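Local coordinates for peptidase M16 C-terminal domain-containing protein (Enterococcus faecalis, PDB 3D3Y) that is of unknown function but belongs to the M16 metallopeptidase family and probably binds a metal ion, at residues L290-N293 against V294-E298; R326-V329 against L330-S334; T335-E338 against N339-G343. All coordinates share one frame; numbering follows the deposited sequence.

Contact 1 of 3, residues L290-N293 against V294-E298; sequences LFMN and VREKE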
ATOM      1  N   LEU A 290     -24.877   3.185  -4.475  1.00 30.78           N
ATOM      2  CA  LEU A 290     -25.023   2.900  -3.045  1.00 31.03           C
ATOM      3  C   LEU A 290     -25.146   4.179  -2.232  1.00 31.65           C
ATOM      4  O   LEU A 290     -25.967   4.251  -1.296  1.00 30.76           O
ATOM      5  CB  LEU A 290     -23.877   2.018  -2.535  1.00 31.30           C
ATOM      6  CG  LEU A 290     -23.680   0.632  -3.187  1.00 33.52           C
ATOM      7  CD1 LEU A 290     -22.549  -0.082  -2.497  1.00 34.64           C
ATOM      8  CD2 LEU A 290     -24.971  -0.221  -3.124  1.00 31.24           C
ATOM      9  N   PHE A 291     -24.351   5.204  -2.580  1.00 31.70           N
ATOM     10  CA  PHE A 291     -24.513   6.498  -1.874  1.00 32.41           C
ATOM     11  C   PHE A 291     -25.926   7.013  -2.062  1.00 31.64           C
ATOM     12  O   PHE A 291     -26.618   7.348  -1.092  1.00 31.14           O
ATOM     13  CB  PHE A 291     -23.485   7.552  -2.329  1.00 32.30           C
ATOM     14  CG  PHE A 291     -23.373   8.748  -1.391  1.00 35.52           C
ATOM     15  CD1 PHE A 291     -22.289   8.873  -0.503  1.00 38.07           C
ATOM     16  CD2 PHE A 291     -24.359   9.747  -1.392  1.00 35.47           C
ATOM     17  CE1 PHE A 291     -22.193  10.011   0.367  1.00 38.00           C
ATOM     18  CE2 PHE A 291     -24.277  10.875  -0.522  1.00 37.23           C
ATOM     19  CZ  PHE A 291     -23.197  11.004   0.343  1.00 36.73           C
HETATM   20  N   MSE A 292     -26.360   7.062  -3.317  1.00 31.77           N
HETATM   21  CA  MSE A 292     -27.656   7.637  -3.655  1.00 32.73           C
HETATM   22  C   MSE A 292     -28.880   6.841  -3.205  1.00 33.09           C
HETATM   23  O   MSE A 292     -29.934   7.412  -2.986  1.00 33.85           O
HETATM   24  CB  MSE A 292     -27.742   7.927  -5.169  1.00 32.91           C
HETATM   25  CG  MSE A 292     -26.698   8.945  -5.664  1.00 34.09           C
HETATM   26 SE   MSE A 292     -26.930  10.669  -4.705  0.80 38.46          SE
HETATM   27  CE  MSE A 292     -28.787  11.033  -5.125  1.00 37.04           C
ATOM     28  N   ASN A 293     -28.758   5.533  -3.066  1.00 33.24           N
ATOM     29  CA  ASN A 293     -29.931   4.697  -2.794  1.00 33.86           C
ATOM     30  C   ASN A 293     -29.958   4.056  -1.417  1.00 34.26           C
ATOM     31  O   ASN A 293     -31.035   3.872  -0.849  1.00 34.79           O
ATOM     32  CB  ASN A 293     -30.065   3.620  -3.876  1.00 34.00           C
ATOM     33  CG  ASN A 293     -30.496   4.204  -5.194  1.00 34.27           C
ATOM     34  OD1 ASN A 293     -31.670   4.475  -5.385  1.00 35.69           O
ATOM     35  ND2 ASN A 293     -29.546   4.459  -6.077  1.00 32.52           N
ATOM     36  N   VAL A 294     -28.799   3.701  -0.880  1.00 34.71           N
ATOM     37  CA  VAL A 294     -28.779   3.108   0.466  1.00 35.06           C
ATOM     38  C   VAL A 294     -28.580   4.214   1.514  1.00 35.48           C
ATOM     39  O   VAL A 294     -29.291   4.264   2.501  1.00 35.68           O
ATOM     40  CB  VAL A 294     -27.706   2.022   0.650  1.00 35.47           C
ATOM     41  CG1 VAL A 294     -27.934   1.290   1.995  1.00 36.79           C
ATOM     42  CG2 VAL A 294     -27.698   1.041  -0.521  1.00 34.71           C
ATOM     43  N   ARG A 295     -27.628   5.105   1.291  1.00 36.02           N
ATOM     44  CA  ARG A 295     -27.424   6.213   2.220  1.00 36.58           C
ATOM     45  C   ARG A 295     -28.500   7.301   2.089  1.00 37.14           C
ATOM     46  O   ARG A 295     -29.218   7.596   3.046  1.00 36.73           O
ATOM     47  CB  ARG A 295     -26.035   6.811   1.998  1.00 36.58           C
ATOM     48  CG  ARG A 295     -25.725   7.966   2.934  1.00 39.72           C
ATOM     49  CD  ARG A 295     -24.367   8.528   2.599  1.00 41.59           C
ATOM     50  NE  ARG A 295     -24.031   9.641   3.487  1.00 45.35           N
ATOM     51  CZ  ARG A 295     -22.797   9.914   3.914  1.00 45.97           C
ATOM     52  NH1 ARG A 295     -21.756   9.153   3.544  1.00 44.69           N
ATOM     53  NH2 ARG A 295     -22.610  10.940   4.722  1.00 46.72           N
ATOM     54  N   GLU A 296     -28.587   7.921   0.913  1.00 37.22           N
ATOM     55  CA  GLU A 296     -29.681   8.834   0.622  1.00 38.99           C
ATOM     56  C   GLU A 296     -30.898   7.964   0.293  1.00 39.74           C
ATOM     57  O   GLU A 296     -30.788   6.733   0.167  1.00 40.25           O
ATOM     58  CB  GLU A 296     -29.346   9.740  -0.567  1.00 38.58           C
ATOM     59  CG  GLU A 296     -27.980  10.448  -0.452  1.00 40.41           C
ATOM     60  CD  GLU A 296     -28.024  11.713   0.417  1.00 42.68           C
ATOM     61  OE1 GLU A 296     -29.122  12.225   0.669  1.00 45.47           O
ATOM     62  OE2 GLU A 296     -26.958  12.215   0.833  1.00 45.11           O
ATOM     63  N   LYS A 297     -32.045   8.610   0.173  1.00 40.18           N
ATOM     64  CA  LYS A 297     -33.295   7.958  -0.201  1.00 40.83           C
ATOM     65  C   LYS A 297     -33.813   6.995   0.870  1.00 40.78           C
ATOM     66  O   LYS A 297     -34.764   7.335   1.567  1.00 41.21           O
ATOM     67  CB  LYS A 297     -33.201   7.335  -1.600  1.00 41.12           C
ATOM     68  CG  LYS A 297     -32.877   8.395  -2.665  1.00 43.17           C
ATOM     69  CD  LYS A 297     -33.185   7.920  -4.066  1.00 47.81           C
ATOM     70  CE  LYS A 297     -32.316   8.631  -5.083  1.00 49.05           C
ATOM     71  NZ  LYS A 297     -32.115   7.725  -6.276  1.00 55.71           N
ATOM     72  N   GLU A 298     -33.180   5.834   1.037  1.00 39.39           N
ATOM     73  CA  GLU A 298     -33.662   4.881   2.041  1.00 39.39           C
ATOM     74  C   GLU A 298     -33.172   5.221   3.450  1.00 37.89           C
ATOM     75  O   GLU A 298     -33.747   4.752   4.418  1.00 37.30           O
ATOM     76  CB  GLU A 298     -33.316   3.429   1.674  1.00 39.90           C
ATOM     77  CG  GLU A 298     -33.734   3.013   0.271  1.00 44.33           C
ATOM     78  CD  GLU A 298     -35.089   2.332   0.189  1.00 51.61           C
ATOM     79  OE1 GLU A 298     -35.876   2.378   1.178  1.00 53.88           O
ATOM     80  OE2 GLU A 298     -35.354   1.738  -0.892  1.00 55.38           O
TER
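One face of the Phe291 ring is covered by Arg295, whose CD lies 3.6 Å from the ring centroid in a CH-pi contact. The guanidinium passes beyond the CE1-CZ side of the ring, its plane turned 22° from it, with Phe291 CZ over its face toward the rim and NH1 3.3 Å from Phe291 CE1. At an oblique angle to the ring comes Glu296, its OE2 3.3 Å from Phe291 CE2. These side chains ride on the C-terminal turn of helix 289-295, which widens into a pi-type turn: Arg295 N and Glu296 N reach back five residues to Leu290 O and Phe291 O, and Leu290 O also accepts from Val294 N. With CG anti to the backbone N (chi1 -179°) and an extended chain as far as NE, Arg295 is carried across the ring face. Leu290 and Val294 lie side by side, facing helix 326-341, where Glu336 meets Leu290 and Leu332 meets Val294. Beyond Glu296, which leaves the helical conformation, Lys297 folds back with its CG 3.1 Å from Met292 O. The amide of Asn293 gives its ND2 to Lys289 O one turn earlier, while its OD1 takes a weak bond from Lys297 NZ at 3.4 Å.

Contact 2 of 3, residues R326-V329 against L330-S334; sequences RNQV and LRLIS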
ATOM      1  N   ARG A 326     -29.558  -4.796   9.085  1.00 32.62           N
ATOM      2  CA  ARG A 326     -28.553  -5.595   8.381  1.00 32.91           C
ATOM      3  C   ARG A 326     -29.101  -6.244   7.108  1.00 32.90           C
ATOM      4  O   ARG A 326     -28.546  -6.058   6.009  1.00 31.69           O
ATOM      5  CB  ARG A 326     -27.971  -6.664   9.308  1.00 32.88           C
ATOM      6  CG  ARG A 326     -27.106  -7.724   8.609  1.00 33.14           C
ATOM      7  CD  ARG A 326     -27.058  -9.077   9.381  1.00 34.61           C
ATOM      8  NE  ARG A 326     -25.941  -9.921   8.912  1.00 38.29           N
ATOM      9  CZ  ARG A 326     -26.006 -10.797   7.907  1.00 42.36           C
ATOM     10  NH1 ARG A 326     -27.147 -10.981   7.241  1.00 43.62           N
ATOM     11  NH2 ARG A 326     -24.925 -11.496   7.557  1.00 40.09           N
ATOM     12  N   ASN A 327     -30.204  -6.982   7.253  1.00 33.01           N
ATOM     13  CA  ASN A 327     -30.758  -7.746   6.121  1.00 33.77           C
ATOM     14  C   ASN A 327     -31.321  -6.827   5.062  1.00 33.17           C
ATOM     15  O   ASN A 327     -31.112  -7.052   3.872  1.00 32.30           O
ATOM     16  CB  ASN A 327     -31.781  -8.785   6.600  1.00 34.86           C
ATOM     17  CG  ASN A 327     -31.153  -9.824   7.534  1.00 39.18           C
ATOM     18  OD1 ASN A 327     -30.058 -10.320   7.281  1.00 43.94           O
ATOM     19  ND2 ASN A 327     -31.835 -10.129   8.641  1.00 45.21           N
ATOM     20  N   GLN A 328     -32.004  -5.767   5.472  1.00 32.84           N
ATOM     21  CA  GLN A 328     -32.502  -4.803   4.484  1.00 33.74           C
ATOM     22  C   GLN A 328     -31.380  -4.079   3.728  1.00 32.81           C
ATOM     23  O   GLN A 328     -31.490  -3.850   2.515  1.00 32.69           O
ATOM     24  CB  GLN A 328     -33.437  -3.787   5.120  1.00 33.81           C
ATOM     25  CG  GLN A 328     -34.183  -2.979   4.098  1.00 39.16           C
ATOM     26  CD  GLN A 328     -35.276  -2.156   4.706  1.00 43.44           C
ATOM     27  OE1 GLN A 328     -35.593  -2.291   5.900  1.00 44.69           O
ATOM     28  NE2 GLN A 328     -35.866  -1.269   3.889  1.00 46.42           N
ATOM     29  N   VAL A 329     -30.306  -3.714   4.425  1.00 31.24           N
ATOM     30  CA  VAL A 329     -29.160  -3.126   3.751  1.00 29.78           C
ATOM     31  C   VAL A 329     -28.540  -4.140   2.760  1.00 30.02           C
ATOM     32  O   VAL A 329     -28.178  -3.771   1.651  1.00 29.91           O
ATOM     33  CB  VAL A 329     -28.088  -2.614   4.744  1.00 30.22           C
ATOM     34  CG1 VAL A 329     -26.801  -2.167   3.990  1.00 30.54           C
ATOM     35  CG2 VAL A 329     -28.627  -1.435   5.609  1.00 28.88           C
ATOM     36  N   LEU A 330     -28.431  -5.411   3.130  1.00 29.60           N
ATOM     37  CA  LEU A 330     -27.861  -6.375   2.180  1.00 29.79           C
ATOM     38  C   LEU A 330     -28.721  -6.496   0.928  1.00 30.12           C
ATOM     39  O   LEU A 330     -28.193  -6.585  -0.175  1.00 29.16           O
ATOM     40  CB  LEU A 330     -27.689  -7.737   2.827  1.00 29.61           C
ATOM     41  CG  LEU A 330     -26.674  -7.875   3.948  1.00 29.14           C
ATOM     42  CD1 LEU A 330     -26.827  -9.287   4.516  1.00 28.36           C
ATOM     43  CD2 LEU A 330     -25.264  -7.635   3.364  1.00 31.09           C
ATOM     44  N   ARG A 331     -30.050  -6.496   1.101  1.00 31.44           N
ATOM     45  CA  ARG A 331     -30.980  -6.560  -0.058  1.00 32.62           C
ATOM     46  C   ARG A 331     -30.857  -5.305  -0.951  1.00 31.40           C
ATOM     47  O   ARG A 331     -30.834  -5.413  -2.179  1.00 29.83           O
ATOM     48  CB  ARG A 331     -32.435  -6.786   0.393  1.00 32.78           C
ATOM     49  CG  ARG A 331     -32.647  -8.167   1.086  1.00 35.50           C
ATOM     50  CD  ARG A 331     -34.148  -8.462   1.429  1.00 36.84           C
ATOM     51  NE  ARG A 331     -34.661  -7.721   2.593  1.00 44.49           N
ATOM     52  CZ  ARG A 331     -34.691  -8.167   3.858  1.00 47.31           C
ATOM     53  NH1 ARG A 331     -34.222  -9.373   4.186  1.00 50.54           N
ATOM     54  NH2 ARG A 331     -35.185  -7.391   4.817  1.00 46.94           N
ATOM     55  N   LEU A 332     -30.754  -4.135  -0.333  1.00 30.80           N
ATOM     56  CA  LEU A 332     -30.609  -2.892  -1.101  1.00 31.49           C
ATOM     57  C   LEU A 332     -29.320  -2.880  -1.938  1.00 31.22           C
ATOM     58  O   LEU A 332     -29.344  -2.475  -3.088  1.00 31.51           O
ATOM     59  CB  LEU A 332     -30.638  -1.668  -0.177  1.00 32.22           C
ATOM     60  CG  LEU A 332     -31.971  -1.331   0.515  1.00 34.74           C
ATOM     61  CD1 LEU A 332     -31.821  -0.234   1.598  1.00 36.87           C
ATOM     62  CD2 LEU A 332     -33.046  -0.939  -0.502  1.00 38.68           C
ATOM     63  N   ILE A 333     -28.204  -3.271  -1.328  1.00 30.66           N
ATOM     64  CA  ILE A 333     -26.903  -3.372  -2.021  1.00 31.02           C
ATOM     65  C   ILE A 333     -26.977  -4.342  -3.209  1.00 30.77           C
ATOM     66  O   ILE A 333     -26.502  -4.026  -4.326  1.00 30.97           O
ATOM     67  CB  ILE A 333     -25.805  -3.870  -1.066  1.00 30.08           C
ATOM     68  CG1 ILE A 333     -25.477  -2.801  -0.016  1.00 31.35           C
ATOM     69  CG2 ILE A 333     -24.518  -4.278  -1.860  1.00 32.58           C
ATOM     70  CD1 ILE A 333     -24.633  -3.366   1.169  1.00 30.60           C
ATOM     71  N   SER A 334     -27.576  -5.510  -2.965  1.00 29.97           N
ATOM     72  CA  SER A 334     -27.784  -6.510  -4.025  1.00 30.76           C
ATOM     73  C   SER A 334     -28.625  -5.958  -5.180  1.00 30.53           C
ATOM     74  O   SER A 334     -28.329  -6.184  -6.379  1.00 29.83           O
ATOM     75  CB  SER A 334     -28.487  -7.747  -3.445  1.00 31.20           C
ATOM     76  OG  SER A 334     -28.873  -8.620  -4.503  1.00 34.05           O
TER
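Arg331 folds back over the preceding turn of helix 326-341 and lays its guanidinium on the backbone of Asn327 and Gln328. Its CB sits 3.7 Å from Asn327 O, and CG comes closer to that same oxygen, at 3.4 Å. CD passes it more loosely, and there the chain bends (chi3 -76°), which turns NE and CZ back over the peptide instead of letting the chain run outward. Asn327 O then lies beneath the centre of the guanidinium and Gln328 N nearer its rim, both on one face. At the tip the two amino groups part: NH1 stops 3.5 Å from Asn327 CB, whereas NH2 comes to 3.6 Å from Gln328 N. The carbonyl of Asn327 meanwhile takes the regular alpha-helical bond from Arg331 N, one of the successive i to i+4 bonds that continue through Ile333 N on Val329 O.

Arg326 makes a different use of its charge. Its NH1 donates to Asn327 OD1 at 3.0 Å, in the guanidinium plane, and NH2 forms a salt bridge with Glu245; Leu330 CD1 lies over one face of this guanidinium, 3.2 Å from NH1. On the buried side, Val329 CG1 meets Ile333 CD1 at 3.8 Å.

Within the M16-type domain, this first half of the helix packs on the five-stranded sheet, Leu330 and Ile333 meeting strand 255-262 and Arg326 also touching strand 411-421, while Val329, Leu332 and Ile333 lie against helix 289-295.

Contact 3 of 3, residues T335-E338 against N339-G343; sequences TELE and NIRLG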
ATOM      1  N   THR A 335     -29.667  -5.207  -4.824  1.00 30.19           N
ATOM      2  CA  THR A 335     -30.514  -4.566  -5.847  1.00 30.70           C
ATOM      3  C   THR A 335     -29.744  -3.614  -6.749  1.00 30.39           C
ATOM      4  O   THR A 335     -29.900  -3.654  -7.983  1.00 30.40           O
ATOM      5  CB  THR A 335     -31.698  -3.853  -5.200  1.00 29.85           C
ATOM      6  OG1 THR A 335     -32.495  -4.857  -4.568  1.00 29.43           O
ATOM      7  CG2 THR A 335     -32.550  -3.141  -6.262  1.00 31.98           C
ATOM      8  N   GLU A 336     -28.918  -2.767  -6.141  1.00 30.22           N
ATOM      9  CA  GLU A 336     -28.089  -1.861  -6.931  1.00 29.73           C
ATOM     10  C   GLU A 336     -27.095  -2.607  -7.805  1.00 30.64           C
ATOM     11  O   GLU A 336     -26.855  -2.208  -8.929  1.00 30.39           O
ATOM     12  CB  GLU A 336     -27.382  -0.823  -6.053  1.00 30.35           C
ATOM     13  CG  GLU A 336     -28.373   0.161  -5.362  1.00 30.45           C
ATOM     14  CD  GLU A 336     -29.395   0.748  -6.335  1.00 33.24           C
ATOM     15  OE1 GLU A 336     -29.056   0.987  -7.515  1.00 37.26           O
ATOM     16  OE2 GLU A 336     -30.548   0.977  -5.936  1.00 36.49           O
ATOM     17  N   LEU A 337     -26.530  -3.699  -7.303  1.00 30.62           N
ATOM     18  CA  LEU A 337     -25.633  -4.493  -8.134  1.00 31.40           C
ATOM     19  C   LEU A 337     -26.364  -5.102  -9.343  1.00 31.47           C
ATOM     20  O   LEU A 337     -25.871  -5.067 -10.477  1.00 31.07           O
ATOM     21  CB  LEU A 337     -24.910  -5.556  -7.295  1.00 31.45           C
ATOM     22  CG  LEU A 337     -23.987  -6.536  -8.039  1.00 33.17           C
ATOM     23  CD1 LEU A 337     -22.923  -5.742  -8.883  1.00 32.63           C
ATOM     24  CD2 LEU A 337     -23.298  -7.452  -6.990  1.00 32.20           C
ATOM     25  N   GLU A 338     -27.549  -5.648  -9.107  1.00 31.33           N
ATOM     26  CA  GLU A 338     -28.364  -6.148 -10.189  1.00 31.54           C
ATOM     27  C   GLU A 338     -28.697  -5.057 -11.216  1.00 30.86           C
ATOM     28  O   GLU A 338     -28.693  -5.314 -12.432  1.00 29.06           O
ATOM     29  CB  GLU A 338     -29.633  -6.784  -9.638  1.00 31.94           C
ATOM     30  CG  GLU A 338     -29.336  -8.124  -8.923  1.00 38.25           C
ATOM     31  CD  GLU A 338     -28.515  -9.097  -9.817  1.00 43.79           C
ATOM     32  OE1 GLU A 338     -28.901  -9.303 -10.996  1.00 44.19           O
ATOM     33  OE2 GLU A 338     -27.478  -9.630  -9.324  1.00 48.16           O
ATOM     34  N   ASN A 339     -28.969  -3.847 -10.730  1.00 29.30           N
ATOM     35  CA  ASN A 339     -29.265  -2.746 -11.625  1.00 29.91           C
ATOM     36  C   ASN A 339     -28.114  -2.451 -12.563  1.00 30.02           C
ATOM     37  O   ASN A 339     -28.331  -2.210 -13.750  1.00 30.98           O
ATOM     38  CB  ASN A 339     -29.646  -1.488 -10.841  1.00 30.37           C
ATOM     39  CG  ASN A 339     -31.058  -1.565 -10.298  1.00 30.93           C
ATOM     40  OD1 ASN A 339     -31.874  -2.379 -10.763  1.00 29.65           O
ATOM     41  ND2 ASN A 339     -31.376  -0.688  -9.338  1.00 31.78           N
ATOM     42  N   ILE A 340     -26.892  -2.448 -12.029  1.00 29.66           N
ATOM     43  CA  ILE A 340     -25.710  -2.302 -12.890  1.00 28.75           C
ATOM     44  C   ILE A 340     -25.621  -3.501 -13.847  1.00 29.46           C
ATOM     45  O   ILE A 340     -25.412  -3.323 -15.039  1.00 29.59           O
ATOM     46  CB  ILE A 340     -24.409  -2.160 -12.070  1.00 28.33           C
ATOM     47  CG1 ILE A 340     -24.483  -0.873 -11.178  1.00 27.67           C
ATOM     48  CG2 ILE A 340     -23.195  -2.171 -13.008  1.00 29.00           C
ATOM     49  CD1 ILE A 340     -23.350  -0.788 -10.122  1.00 27.18           C
ATOM     50  N   ARG A 341     -25.762  -4.728 -13.336  1.00 31.09           N
ATOM     51  CA  ARG A 341     -25.748  -5.899 -14.242  1.00 31.66           C
ATOM     52  C   ARG A 341     -26.740  -5.724 -15.404  1.00 31.42           C
ATOM     53  O   ARG A 341     -26.441  -6.078 -16.563  1.00 31.05           O
ATOM     54  CB  ARG A 341     -26.045  -7.199 -13.482  1.00 32.32           C
ATOM     55  CG  ARG A 341     -24.915  -7.585 -12.556  1.00 33.13           C
ATOM     56  CD  ARG A 341     -25.233  -8.781 -11.610  1.00 34.56           C
ATOM     57  NE  ARG A 341     -23.972  -9.303 -11.097  1.00 38.09           N
ATOM     58  CZ  ARG A 341     -23.836 -10.156 -10.085  1.00 41.91           C
ATOM     59  NH1 ARG A 341     -24.900 -10.569  -9.386  1.00 44.99           N
ATOM     60  NH2 ARG A 341     -22.614 -10.580  -9.764  1.00 39.42           N
ATOM     61  N   LEU A 342     -27.913  -5.174 -15.093  1.00 30.16           N
ATOM     62  CA  LEU A 342     -28.976  -4.958 -16.104  1.00 30.26           C
ATOM     63  C   LEU A 342     -28.692  -3.780 -17.039  1.00 30.00           C
ATOM     64  O   LEU A 342     -29.383  -3.604 -18.032  1.00 29.06           O
ATOM     65  CB  LEU A 342     -30.344  -4.773 -15.424  1.00 29.82           C
ATOM     66  CG  LEU A 342     -30.931  -6.029 -14.746  1.00 32.33           C
ATOM     67  CD1 LEU A 342     -32.009  -5.644 -13.705  1.00 33.09           C
ATOM     68  CD2 LEU A 342     -31.514  -6.983 -15.792  1.00 33.70           C
ATOM     69  N   GLY A 343     -27.666  -2.990 -16.721  1.00 30.27           N
ATOM     70  CA  GLY A 343     -27.312  -1.844 -17.572  1.00 29.90           C
ATOM     71  C   GLY A 343     -28.205  -0.661 -17.289  1.00 30.61           C
ATOM     72  O   GLY A 343     -28.338   0.244 -18.119  1.00 29.75           O
TER
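Charge pairing joins Glu338 to Arg341 near the C-terminal end of helix 326-341, which closes in a Schellman motif at Gly343. Arg341 NH1 donates to Glu338 OE2 at 2.7 Å, close to the guanidinium plane, although the carboxylate itself is turned 63° from that plane. The Glu338 chain, bent at chi2 (-52°), brings OE2 beside the arginine, where it also lies 3.3 Å from Arg341 CD. Two further bonds restrain the guanidinium: its NE donates to Ala407 O, and its NH2 is also hydrogen-bonded outside these segments.

Apolar contact acts on the same group, for Leu337 CD2 stands 4.1 Å from Arg341 CZ, over the centre of one guanidinium face. Leu337 and Ile340 both reach Phe278 and Phe282 of helix 272-284 and Ala407 of helix 400-409, so this side of the turn is buried between helices.

The Asn339 amide bonds at both ends. Its ND2 makes a long, weak bond to Glu336 OE1, the amide and carboxylate planes being steeply inclined to each other, while its OD1 takes a bond from Lys344 NZ.

Along the backbone, Asn339, Ile340, Arg341 and Leu342 each donate to the carbonyl four residues earlier, with Arg341 N on Leu337 O at 2.9 Å. Gly343 then adopts a positive phi of 81°, and its N turns back to Ile340 O at 2.8 Å.

Overall arrangement
From the N terminus the three contacts follow in series, neither nested nor crossing, and each closes only a local turn. Contact 1 ends helix 289-295; the chain then runs through strands 303-309 and 314-321 of the five-stranded mixed sheet before helix 326-341 carries contacts 2 and 3 end to end. The two helices meet in space: Val294 CG1 lies 4.1 Å from Val329 CG1, tying contact 1 to contact 2, and Leu290 CD2 is 3.8 Å from Glu336 CB, tying it to contact 3. Besides packing on helix 289-295, contact 2 meets the sheet and contact 3 meets helices 272-284 and 400-409, so together they join the long helix to all of these.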